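Local atomic coordinates of acid phosphatase (Bacillus anthracis, PDB entry 2I33), a protein that probably hydrolyses phosphate monoesters, as a class C acid phosphatase of the HAD superfamily with a magnesium site. Residues 58-63 / 116-121; 105-110 / 139-144. One frame throughout, in Å; residues are numbered along the deposited sequence.

Contact 1: 58-63 / 116-121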
# COMPACT_ATOMS: atom_id res chain seq x y z
N LYS A 58 4.87 -6.16 -31.05
CA LYS A 58 5.76 -5.01 -31.16
C LYS A 58 6.84 -5.05 -30.09
O LYS A 58 6.78 -5.83 -29.14
CB LYS A 58 4.97 -3.70 -31.02
CG LYS A 58 3.80 -3.51 -31.96
CD LYS A 58 3.10 -2.16 -31.64
CE LYS A 58 1.96 -1.90 -32.61
NZ LYS A 58 1.07 -0.77 -32.20
N LYS A 59 7.81 -4.16 -30.24
CA LYS A 59 8.90 -3.99 -29.31
C LYS A 59 8.30 -3.83 -27.91
O LYS A 59 7.39 -3.04 -27.72
CB LYS A 59 9.68 -2.75 -29.73
CG LYS A 59 10.70 -2.19 -28.78
CD LYS A 59 11.94 -3.03 -28.64
CE LYS A 59 13.03 -2.22 -27.96
NZ LYS A 59 13.27 -0.96 -28.69
N PRO A 60 8.77 -4.61 -26.93
CA PRO A 60 8.17 -4.43 -25.62
C PRO A 60 8.52 -3.10 -24.95
O PRO A 60 9.63 -2.59 -25.10
CB PRO A 60 8.73 -5.61 -24.80
CG PRO A 60 9.93 -6.06 -25.55
CD PRO A 60 9.77 -5.69 -26.96
N ALA A 61 7.57 -2.58 -24.19
CA ALA A 61 7.84 -1.44 -23.31
C ALA A 61 7.16 -1.63 -21.97
O ALA A 61 6.25 -2.44 -21.81
CB ALA A 61 7.35 -0.16 -23.91
N ILE A 62 7.65 -0.88 -21.00
CA ILE A 62 6.92 -0.67 -19.76
C ILE A 62 6.75 0.81 -19.55
O ILE A 62 7.49 1.63 -20.11
CB ILE A 62 7.62 -1.30 -18.54
CG1 ILE A 62 8.94 -0.59 -18.26
CG2 ILE A 62 7.77 -2.82 -18.77
CD1 ILE A 62 9.56 -1.05 -16.97
N VAL A 63 5.72 1.14 -18.78
CA VAL A 63 5.37 2.49 -18.47
C VAL A 63 5.34 2.63 -16.96
O VAL A 63 4.78 1.79 -16.30
CB VAL A 63 3.98 2.81 -19.01
CG1 VAL A 63 3.40 4.06 -18.35
CG2 VAL A 63 4.05 2.93 -20.52
N LYS A 116 17.26 -6.20 -20.53
CA LYS A 116 16.49 -7.13 -21.37
C LYS A 116 16.13 -6.51 -22.70
O LYS A 116 15.47 -7.14 -23.52
CB LYS A 116 15.21 -7.55 -20.65
CG LYS A 116 15.42 -8.38 -19.37
CD LYS A 116 16.24 -9.63 -19.66
CE LYS A 116 15.75 -10.89 -18.98
NZ LYS A 116 16.00 -12.12 -19.77
N GLY A 117 16.57 -5.27 -22.91
CA GLY A 117 16.30 -4.57 -24.14
C GLY A 117 14.91 -3.97 -24.23
O GLY A 117 14.46 -3.62 -25.34
N VAL A 118 14.25 -3.85 -23.09
CA VAL A 118 12.89 -3.35 -23.01
C VAL A 118 12.95 -1.83 -22.81
O VAL A 118 13.63 -1.33 -21.89
CB VAL A 118 12.11 -4.04 -21.87
CG1 VAL A 118 10.74 -3.38 -21.64
CG2 VAL A 118 11.97 -5.54 -22.13
N ASP A 119 12.21 -1.12 -23.63
CA ASP A 119 12.10 0.32 -23.49
C ASP A 119 11.27 0.72 -22.28
O ASP A 119 10.27 0.09 -21.94
CB ASP A 119 11.51 0.96 -24.75
CG ASP A 119 12.53 1.09 -25.88
OD1 ASP A 119 13.73 1.29 -25.56
OD2 ASP A 119 12.13 1.02 -27.08
N ILE A 120 11.70 1.80 -21.64
CA ILE A 120 11.02 2.35 -20.48
C ILE A 120 10.45 3.70 -20.84
O ILE A 120 11.15 4.55 -21.41
CB ILE A 120 12.03 2.53 -19.33
CG1 ILE A 120 12.61 1.16 -18.96
CG2 ILE A 120 11.41 3.25 -18.15
CD1 ILE A 120 13.90 1.25 -18.19
N TYR A 121 9.18 3.92 -20.50
CA TYR A 121 8.56 5.24 -20.62
C TYR A 121 8.08 5.71 -19.29
O TYR A 121 7.34 5.01 -18.61
CB TYR A 121 7.44 5.24 -21.63
CG TYR A 121 8.07 4.97 -22.95
CD1 TYR A 121 8.67 5.99 -23.66
CD2 TYR A 121 8.19 3.67 -23.43
CE1 TYR A 121 9.33 5.73 -24.85
CE2 TYR A 121 8.83 3.40 -24.59
CZ TYR A 121 9.40 4.42 -25.31
OH TYR A 121 10.04 4.11 -26.49
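V118 packs against the backbone of strand 59-63 with its fork astride two surfaces: CG1 lodges over the P60–A61 linkage, 3.7 Å from P60 O, while CG2 meets the proline ring at P60 CG, 4.0 Å away, the two side chains crossing at about a right angle. The same CG1 faces I62 CG2, joining the valine to the next apolar residue along the strand. I62 and I120 then lie side by side, pointing the same way; a chi1 of 66° puts I62 CG1 in the crowded position between backbone N and carbonyl carbon, where it meets I120 CG1 at 4.1 Å. These isoleucines lie on the sheet face that F109 and T113 of helix 106-115 cover.

Strands 59-63 and 119-121 run parallel, with a 30° angle between their directions, as neighbours in the central parallel sheet of the HAD, Rossmann-like fold. I62 bonds to both sides of I120, as a parallel pair requires: I62 N gives to D119 O at 2.9 Å, and I62 O receives Y121 N at the same length. The bond from D119 N to P60 O is weak.

On the other face, the small A61 leaves room for a ring: A61 CB sits in the plane of Y121, at its edge, 3.9 Å from CE2. Further out, K59, bent at chi2 and chi4, reaches across to strand 119-121, where NZ forms a salt bridge with D119 OD2 at 2.8 Å, coming from above the carboxylate plane. H172 NE2 also bonds to this oxygen, so two partners grip it. K59 CE passes 3.3 Å from G117 O; G117, which takes positive phi easily for want of a side chain, closes the preceding helix with a Schellman motif.

Contact 2: 105-110 / 139-144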
# COMPACT_ATOMS: atom_id res chain seq x y z
N GLY A 105 13.46 -0.60 -4.80
CA GLY A 105 13.35 -1.59 -5.86
C GLY A 105 13.29 -0.99 -7.25
O GLY A 105 13.49 -1.67 -8.25
N SER A 106 13.03 0.31 -7.32
CA SER A 106 12.75 0.87 -8.64
C SER A 106 13.96 0.83 -9.58
O SER A 106 13.87 0.38 -10.72
CB SER A 106 12.23 2.30 -8.50
OG SER A 106 13.17 3.16 -7.89
N ILE A 107 15.10 1.31 -9.09
CA ILE A 107 16.27 1.43 -9.94
C ILE A 107 16.74 0.06 -10.41
O ILE A 107 17.02 -0.14 -11.59
CB ILE A 107 17.40 2.23 -9.27
CG1 ILE A 107 16.91 3.66 -8.93
CG2 ILE A 107 18.63 2.26 -10.16
CD1 ILE A 107 16.42 4.42 -10.11
N ASP A 108 16.78 -0.92 -9.51
CA ASP A 108 17.25 -2.24 -9.93
C ASP A 108 16.31 -2.85 -10.95
O ASP A 108 16.75 -3.49 -11.89
CB ASP A 108 17.43 -3.17 -8.74
CG ASP A 108 18.66 -2.85 -7.93
OD1 ASP A 108 19.58 -2.15 -8.42
OD2 ASP A 108 18.72 -3.34 -6.77
N PHE A 109 15.01 -2.61 -10.76
CA PHE A 109 14.05 -3.15 -11.70
C PHE A 109 14.21 -2.47 -13.04
O PHE A 109 14.20 -3.11 -14.11
CB PHE A 109 12.61 -2.99 -11.21
CG PHE A 109 11.61 -3.24 -12.27
CD1 PHE A 109 11.36 -4.51 -12.76
CD2 PHE A 109 10.94 -2.17 -12.86
CE1 PHE A 109 10.47 -4.71 -13.78
CE2 PHE A 109 10.06 -2.37 -13.93
CZ PHE A 109 9.82 -3.63 -14.37
N LEU A 110 14.42 -1.16 -13.01
CA LEU A 110 14.57 -0.45 -14.26
C LEU A 110 15.87 -0.85 -14.99
O LEU A 110 15.89 -1.00 -16.20
CB LEU A 110 14.56 1.05 -14.04
CG LEU A 110 13.23 1.59 -13.51
CD1 LEU A 110 13.39 3.01 -13.03
CD2 LEU A 110 12.17 1.49 -14.59
N GLU A 139 18.76 11.30 -13.56
CA GLU A 139 20.20 11.05 -13.67
C GLU A 139 20.81 10.89 -12.27
O GLU A 139 21.64 10.01 -12.05
CB GLU A 139 20.90 12.17 -14.44
CG GLU A 139 20.53 12.15 -15.88
CD GLU A 139 21.25 13.23 -16.67
OE1 GLU A 139 21.57 14.31 -16.11
OE2 GLU A 139 21.47 13.00 -17.88
N ARG A 140 20.40 11.73 -11.32
CA ARG A 140 20.94 11.65 -9.98
C ARG A 140 20.70 10.29 -9.37
O ARG A 140 21.57 9.78 -8.68
CB ARG A 140 20.31 12.72 -9.10
CG ARG A 140 20.72 12.75 -7.65
CD ARG A 140 19.81 13.71 -6.89
NE ARG A 140 20.10 13.73 -5.45
CZ ARG A 140 20.77 14.69 -4.82
NH1 ARG A 140 21.24 15.75 -5.44
NH2 ARG A 140 20.94 14.59 -3.52
N VAL A 141 19.53 9.70 -9.63
CA VAL A 141 19.16 8.43 -9.00
C VAL A 141 19.59 7.24 -9.85
O VAL A 141 19.49 6.09 -9.42
CB VAL A 141 17.67 8.36 -8.63
CG1 VAL A 141 17.33 9.51 -7.70
CG2 VAL A 141 16.79 8.36 -9.88
N GLY A 142 20.09 7.50 -11.05
CA GLY A 142 20.59 6.44 -11.93
C GLY A 142 19.51 5.69 -12.69
O GLY A 142 19.70 4.53 -13.10
N ALA A 143 18.39 6.36 -12.94
CA ALA A 143 17.31 5.77 -13.71
C ALA A 143 17.76 5.71 -15.16
O ALA A 143 18.31 6.69 -15.68
CB ALA A 143 16.04 6.60 -13.58
N PRO A 144 17.56 4.56 -15.83
CA PRO A 144 17.93 4.48 -17.23
C PRO A 144 17.01 5.28 -18.14
O PRO A 144 15.89 5.63 -17.77
CB PRO A 144 17.79 3.00 -17.57
CG PRO A 144 16.91 2.45 -16.58
CD PRO A 144 16.98 3.30 -15.34
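In I107, CG1 stands anti to the carbonyl carbon (chi1 -60°), and a second bend (chi2 -57°) sets CD1 against V141 and A143. CG1 and CD1 both lie along V141 O, each 3.6 Å from it, and CD1 also meets V141 CG2 and A143 CA, so a single methyl touches both the last turn of one helix and the chain that leaves it. The CG2 branch of I107 reaches G142 O instead, and a beta-branched residue can thus use two arms against one bend of backbone.

G142 lets the chain turn there: its phi of 80° is easily adopted without a side chain, and it ends helix 131-141 in a Schellman motif, with G142 N bonded back to E139 O. A143 follows with only a CB, which sits over the gap between the ends of I107 and L110, 4.1 Å from I107 CD1 and further from L110 CD1. One turn along helix 106-115 from I107, L110 presents its CB to the proline: P144 CD lies 3.6 Å from L110 CB, and P144 CG also approaches L110 O. The rigid, flattish ring, which has no N-H to satisfy, suits apolar packing against a helix.

The contact is apolar packing between the start of helix 106-115 and the end of helix 131-141 with its exit loop. I107 and V141 both touch A102 of strand 101-102, while L110 and P144 rest on I120 of strand 119-125, beside Y122, whose hydroxyl is hydrogen-bonded to P144 O.

In the fold
Contact 1 lies in the sheet and contact 2 in the helical layer over one of its faces; their centres are 15 Å apart. Helix 106-115 leads into strand 119-125, which leads into helix 131-141, so the segments of the two contacts alternate along the chain. They also touch: I62 CD1 meets F109 CE2 at 3.4 Å, and I120 CD1 reaches P144 CG at 3.6 Å. Strand 59-64 runs on toward D65 and D67, which bind the magnesium ion with D180 and fit the HAD-type DxDx(T/V) motif. The side chain of V63 is about 11 Å from that ion and that of L110 about 13 Å.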